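Local coordinates for transcriptional regulatory protein RcsB (Escherichia coli, PDB 5I4C), which acts as the response regulator of the Rcs stress signalling system, binding regulatory DNA to control genes for capsule synthesis, biofilm formation and cell division, at residues G33-L45 and M59-I71. Residues are numbered along the deposited sequence; the frame is centred on the assembly and turned at random.
Sequences GEFEDSTALINNL and MPGDKYGDGITLI
Glu36 meets the other segment through its backbone. Glu36 O lies 3.5 Å from Pro60 CD, and the sulfur of Met59 packs against the Glu36 carbonyl carbon and the peptide that follows. Asp37 has its CA close to Pro60 O in a CA-H...O contact. Its carboxylate caps the start of helix 38-44: Asp37 OD1 accepts from Thr39 N at 2.6 Å and weakly from Ala40 N. CG lies anti to the backbone N (chi1 175°), which lets OD1 reach these first-turn amides.

Ser38 grips the loop twice. Ser38 N donates to Pro60 O at 2.9 Å, in the carbonyl plane. Ser38 OG donates to Gly65 O at 2.8 Å, tilted a little out of that carbonyl's plane. With chi1 at 61°, OG lies between its own backbone N and carbonyl carbon, which turns it to the loop and Gly65 O. Ser38 OG also passes 3.2 Å from Gly61 CA, so the loop backbone comes very close here. Ser38 CB meets Leu70 CD1 at 3.9 Å. A water joins Ser38 OG, Thr39 OG1 and Tyr64 N, so the same serine hydroxyl gives one bond and accepts another. Thr39 OG1 also holds a second water, which is weakly bonded to Lys63 N. Thr39 CA lies at the edge of the Tyr64 ring.

Ile42 lies across one face of that ring. Ile42 CG2 is 3.7 Å from the Tyr64 ring centroid, 18° off the normal, a CH-pi contact. Ile42 CD1 meets Leu70 CD1 more loosely.

Tyr73 and Ile74 of helix 67-77 extend the apolar patch around Ile42. The contact ties the loop after strand 52-56, whose Asp56 is the predicted phosphorylation site, to the N-terminus of helix 38-44. Both belong to the doubly wound (beta-alpha)5 fold of a CheY-like receiver domain.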
loop_
_atom_site.group_PDB
_atom_site.type_symbol
_atom_site.label_atom_id
_atom_site.label_comp_id
_atom_site.label_asym_id
_atom_site.label_seq_id
_atom_site.Cartn_x
_atom_site.Cartn_y
_atom_site.Cartn_z
ATOM N N GLY A 33 -2.289 1.291 17.776
ATOM C CA GLY A 33 -3.122 0.200 17.253
ATOM C C GLY A 33 -3.266 0.243 15.774
ATOM O O GLY A 33 -3.193 1.333 15.177
ATOM N N GLU A 34 -3.451 -0.939 15.191
ATOM C CA GLU A 34 -3.773 -1.074 13.796
ATOM C C GLU A 34 -4.962 -2.022 13.657
ATOM O O GLU A 34 -4.899 -3.117 14.220
ATOM C CB GLU A 34 -2.628 -1.737 13.048
ATOM C CG GLU A 34 -1.335 -1.031 13.298
ATOM C CD GLU A 34 -0.236 -1.565 12.382
ATOM O OE1 GLU A 34 -0.436 -2.638 11.764
ATOM O OE2 GLU A 34 0.832 -0.946 12.310
ATOM N N PHE A 35 -5.937 -1.660 12.833
ATOM C CA PHE A 35 -7.094 -2.475 12.557
ATOM C C PHE A 35 -7.424 -2.570 11.081
ATOM O O PHE A 35 -7.042 -1.694 10.298
ATOM C CB PHE A 35 -8.269 -1.806 13.307
ATOM C CG PHE A 35 -8.028 -1.738 14.764
ATOM C CD1 PHE A 35 -8.289 -2.845 15.537
ATOM C CD2 PHE A 35 -7.494 -0.598 15.360
ATOM C CE1 PHE A 35 -8.034 -2.814 16.886
ATOM C CE2 PHE A 35 -7.193 -0.576 16.721
ATOM C CZ PHE A 35 -7.499 -1.692 17.486
ATOM N N GLU A 36 -8.122 -3.628 10.710
ATOM C CA GLU A 36 -8.594 -3.874 9.365
ATOM C C GLU A 36 -10.084 -4.022 9.221
ATOM O O GLU A 36 -10.572 -4.428 8.157
ATOM C CB GLU A 36 -7.892 -5.146 8.853
ATOM C CG GLU A 36 -6.392 -5.002 9.041
ATOM C CD GLU A 36 -5.559 -6.109 8.419
ATOM O OE1 GLU A 36 -4.381 -6.230 8.893
ATOM O OE2 GLU A 36 -6.043 -6.788 7.441
ATOM N N ASP A 37 -10.828 -3.771 10.294
ATOM C CA ASP A 37 -12.265 -4.044 10.358
ATOM C C ASP A 37 -12.769 -3.066 11.391
ATOM O O ASP A 37 -12.110 -2.868 12.410
ATOM C CB ASP A 37 -12.474 -5.539 10.753
ATOM C CG ASP A 37 -13.927 -5.931 10.981
ATOM O OD1 ASP A 37 -14.503 -5.397 11.926
ATOM O OD2 ASP A 37 -14.498 -6.837 10.285
ATOM N N SER A 38 -13.914 -2.449 11.166
ATOM C CA SER A 38 -14.351 -1.452 12.122
ATOM C C SER A 38 -14.912 -2.079 13.402
ATOM O O SER A 38 -15.026 -1.387 14.408
ATOM C CB SER A 38 -15.429 -0.559 11.505
ATOM O OG SER A 38 -16.590 -1.256 11.107
ATOM N N THR A 39 -15.281 -3.380 13.403
ATOM C CA THR A 39 -15.707 -3.986 14.635
ATOM C C THR A 39 -14.561 -4.141 15.645
ATOM O O THR A 39 -14.711 -3.858 16.837
ATOM C CB THR A 39 -16.306 -5.373 14.392
ATOM O OG1 THR A 39 -17.437 -5.218 13.550
ATOM C CG2 THR A 39 -16.741 -6.012 15.700
ATOM N N ALA A 40 -13.435 -4.644 15.156
ATOM C CA ALA A 40 -12.223 -4.726 15.928
ATOM C C ALA A 40 -11.787 -3.342 16.392
ATOM O O ALA A 40 -11.463 -3.150 17.548
ATOM C CB ALA A 40 -11.113 -5.412 15.090
ATOM N N LEU A 41 -11.807 -2.368 15.508
ATOM C CA LEU A 41 -11.542 -1.002 15.887
ATOM C C LEU A 41 -12.372 -0.468 17.073
ATOM O O LEU A 41 -11.822 0.035 18.084
ATOM C CB LEU A 41 -11.853 -0.090 14.688
ATOM C CG LEU A 41 -11.713 1.423 14.932
ATOM C CD1 LEU A 41 -10.336 1.808 15.417
ATOM C CD2 LEU A 41 -11.931 2.185 13.644
ATOM N N ILE A 42 -13.673 -0.542 16.913
ATOM C CA ILE A 42 -14.610 0.008 17.865
ATOM C C ILE A 42 -14.538 -0.764 19.166
ATOM O O ILE A 42 -14.583 -0.169 20.226
ATOM C CB ILE A 42 -16.059 -0.001 17.318
ATOM C CG1 ILE A 42 -16.252 0.970 16.134
ATOM C CG2 ILE A 42 -17.114 0.231 18.434
ATOM C CD1 ILE A 42 -15.703 2.336 16.384
ATOM N N ASN A 43 -14.378 -2.082 19.078
ATOM C CA ASN A 43 -14.233 -2.910 20.273
ATOM C C ASN A 43 -13.045 -2.598 21.106
ATOM O O ASN A 43 -13.137 -2.666 22.313
ATOM C CB ASN A 43 -14.169 -4.398 19.958
ATOM C CG ASN A 43 -15.492 -4.987 19.706
ATOM O OD1 ASN A 43 -16.509 -4.416 20.026
ATOM N ND2 ASN A 43 -15.494 -6.132 19.068
ATOM N N ASN A 44 -11.944 -2.227 20.478
ATOM C CA ASN A 44 -10.709 -1.995 21.214
ATOM C C ASN A 44 -10.385 -0.533 21.443
ATOM O O ASN A 44 -9.611 -0.239 22.308
ATOM C CB ASN A 44 -9.611 -2.656 20.479
ATOM C CG ASN A 44 -9.730 -4.117 20.574
ATOM O OD1 ASN A 44 -9.529 -4.694 21.647
ATOM N ND2 ASN A 44 -10.219 -4.745 19.514
ATOM N N LEU A 45 -11.034 0.370 20.746
ATOM C CA LEU A 45 -10.869 1.807 20.969
ATOM C C LEU A 45 -10.838 2.259 22.445
ATOM O O LEU A 45 -9.927 2.949 22.824
ATOM C CB LEU A 45 -11.891 2.651 20.178
ATOM C CG LEU A 45 -11.284 3.410 18.985
ATOM C CD1 LEU A 45 -12.341 3.964 18.049
ATOM C CD2 LEU A 45 -10.425 4.529 19.463
ATOM N N MET A 59 -13.658 -0.159 4.922
ATOM C CA MET A 59 -13.242 -1.427 5.523
ATOM C C MET A 59 -14.406 -2.277 5.843
ATOM O O MET A 59 -15.487 -1.752 6.086
ATOM C CB MET A 59 -12.602 -1.148 6.848
ATOM C CG MET A 59 -11.295 -0.390 6.773
ATOM S SD MET A 59 -10.624 -0.263 8.442
ATOM C CE MET A 59 -12.013 0.562 9.273
ATOM N N PRO A 60 -14.195 -3.593 5.965
ATOM C CA PRO A 60 -15.303 -4.452 6.500
ATOM C C PRO A 60 -15.729 -3.985 7.893
ATOM O O PRO A 60 -14.922 -3.368 8.598
ATOM C CB PRO A 60 -14.683 -5.853 6.561
ATOM C CG PRO A 60 -13.540 -5.802 5.570
ATOM C CD PRO A 60 -12.987 -4.384 5.661
ATOM N N GLY A 61 -16.978 -4.245 8.236
ATOM C CA GLY A 61 -17.538 -3.939 9.552
ATOM C C GLY A 61 -19.061 -3.997 9.478
ATOM O O GLY A 61 -19.672 -3.008 9.158
ATOM N N ASP A 62 -19.636 -5.177 9.773
ATOM C CA ASP A 62 -21.085 -5.441 9.746
ATOM C C ASP A 62 -21.787 -4.680 10.867
ATOM O O ASP A 62 -22.736 -3.986 10.627
ATOM C CB ASP A 62 -21.352 -6.961 9.903
ATOM C CG ASP A 62 -20.800 -7.799 8.760
ATOM O OD1 ASP A 62 -20.533 -7.214 7.719
ATOM O OD2 ASP A 62 -20.665 -9.067 8.879
ATOM N N LYS A 63 -21.245 -4.737 12.073
ATOM C CA LYS A 63 -21.857 -4.140 13.244
ATOM C C LYS A 63 -21.980 -2.635 13.218
ATOM O O LYS A 63 -23.022 -2.103 13.519
ATOM C CB LYS A 63 -21.082 -4.475 14.504
ATOM C CG LYS A 63 -21.169 -5.900 15.004
ATOM C CD LYS A 63 -20.984 -5.964 16.523
ATOM C CE LYS A 63 -22.146 -5.273 17.213
ATOM N NZ LYS A 63 -22.115 -5.565 18.666
ATOM N N TYR A 64 -20.901 -1.949 12.934
ATOM C CA TYR A 64 -20.871 -0.508 13.029
ATOM C C TYR A 64 -20.746 0.228 11.682
ATOM O O TYR A 64 -20.931 1.438 11.624
ATOM C CB TYR A 64 -19.745 -0.085 13.971
ATOM C CG TYR A 64 -19.759 -0.816 15.314
ATOM C CD1 TYR A 64 -20.740 -0.553 16.273
ATOM C CD2 TYR A 64 -18.787 -1.757 15.623
ATOM C CE1 TYR A 64 -20.771 -1.226 17.494
ATOM C CE2 TYR A 64 -18.792 -2.428 16.839
ATOM C CZ TYR A 64 -19.805 -2.156 17.769
ATOM O OH TYR A 64 -19.778 -2.813 18.943
ATOM N N GLY A 65 -20.406 -0.503 10.614
ATOM C CA GLY A 65 -20.379 0.039 9.293
ATOM C C GLY A 65 -19.071 0.602 8.795
ATOM O O GLY A 65 -18.017 0.408 9.418
ATOM N N ASP A 66 -19.169 1.365 7.712
ATOM C CA ASP A 66 -18.036 2.079 7.103
ATOM C C ASP A 66 -18.592 3.422 6.665
ATOM O O ASP A 66 -19.751 3.725 7.006
ATOM C CB ASP A 66 -17.385 1.213 5.991
ATOM C CG ASP A 66 -18.275 0.995 4.761
ATOM O OD1 ASP A 66 -19.350 1.578 4.661
ATOM O OD2 ASP A 66 -17.871 0.213 3.851
ATOM N N GLY A 67 -17.765 4.230 5.997
ATOM C CA GLY A 67 -18.099 5.519 5.529
ATOM C C GLY A 67 -18.686 6.464 6.571
ATOM O O GLY A 67 -18.208 6.563 7.678
ATOM N N ILE A 68 -19.769 7.117 6.176
ATOM C CA ILE A 68 -20.455 8.107 6.980
ATOM C C ILE A 68 -21.036 7.495 8.256
ATOM O O ILE A 68 -20.939 8.029 9.340
ATOM C CB ILE A 68 -21.594 8.758 6.136
ATOM C CG1 ILE A 68 -21.015 9.545 4.954
ATOM C CG2 ILE A 68 -22.481 9.658 6.993
ATOM C CD1 ILE A 68 -20.082 10.686 5.348
ATOM N N THR A 69 -21.628 6.347 8.103
ATOM C CA THR A 69 -22.187 5.602 9.232
ATOM C C THR A 69 -21.185 5.350 10.319
ATOM O O THR A 69 -21.422 5.643 11.455
ATOM C CB THR A 69 -22.721 4.278 8.684
ATOM O OG1 THR A 69 -23.760 4.577 7.764
ATOM C CG2 THR A 69 -23.257 3.369 9.769
ATOM N N LEU A 70 -19.980 4.963 9.931
ATOM C CA LEU A 70 -18.922 4.723 10.901
ATOM C C LEU A 70 -18.466 6.033 11.501
ATOM O O LEU A 70 -18.301 6.118 12.711
ATOM C CB LEU A 70 -17.748 4.048 10.210
ATOM C CG LEU A 70 -16.566 3.786 11.150
ATOM C CD1 LEU A 70 -16.953 2.885 12.332
ATOM C CD2 LEU A 70 -15.415 3.243 10.351
ATOM N N ILE A 71 -18.306 7.054 10.697
ATOM C CA ILE A 71 -17.946 8.349 11.285
ATOM C C ILE A 71 -18.918 8.860 12.319
ATOM O O ILE A 71 -18.510 9.347 13.386
ATOM C CB ILE A 71 -17.700 9.442 10.239
ATOM C CG1 ILE A 71 -16.502 9.132 9.344
ATOM C CG2 ILE A 71 -17.448 10.809 10.911
ATOM C CD1 ILE A 71 -15.414 8.410 10.057
HETATM O O HOH W 1 -18.389 -2.949 12.370
HETATM O O HOH W 2 -18.758 -6.945 12.277
#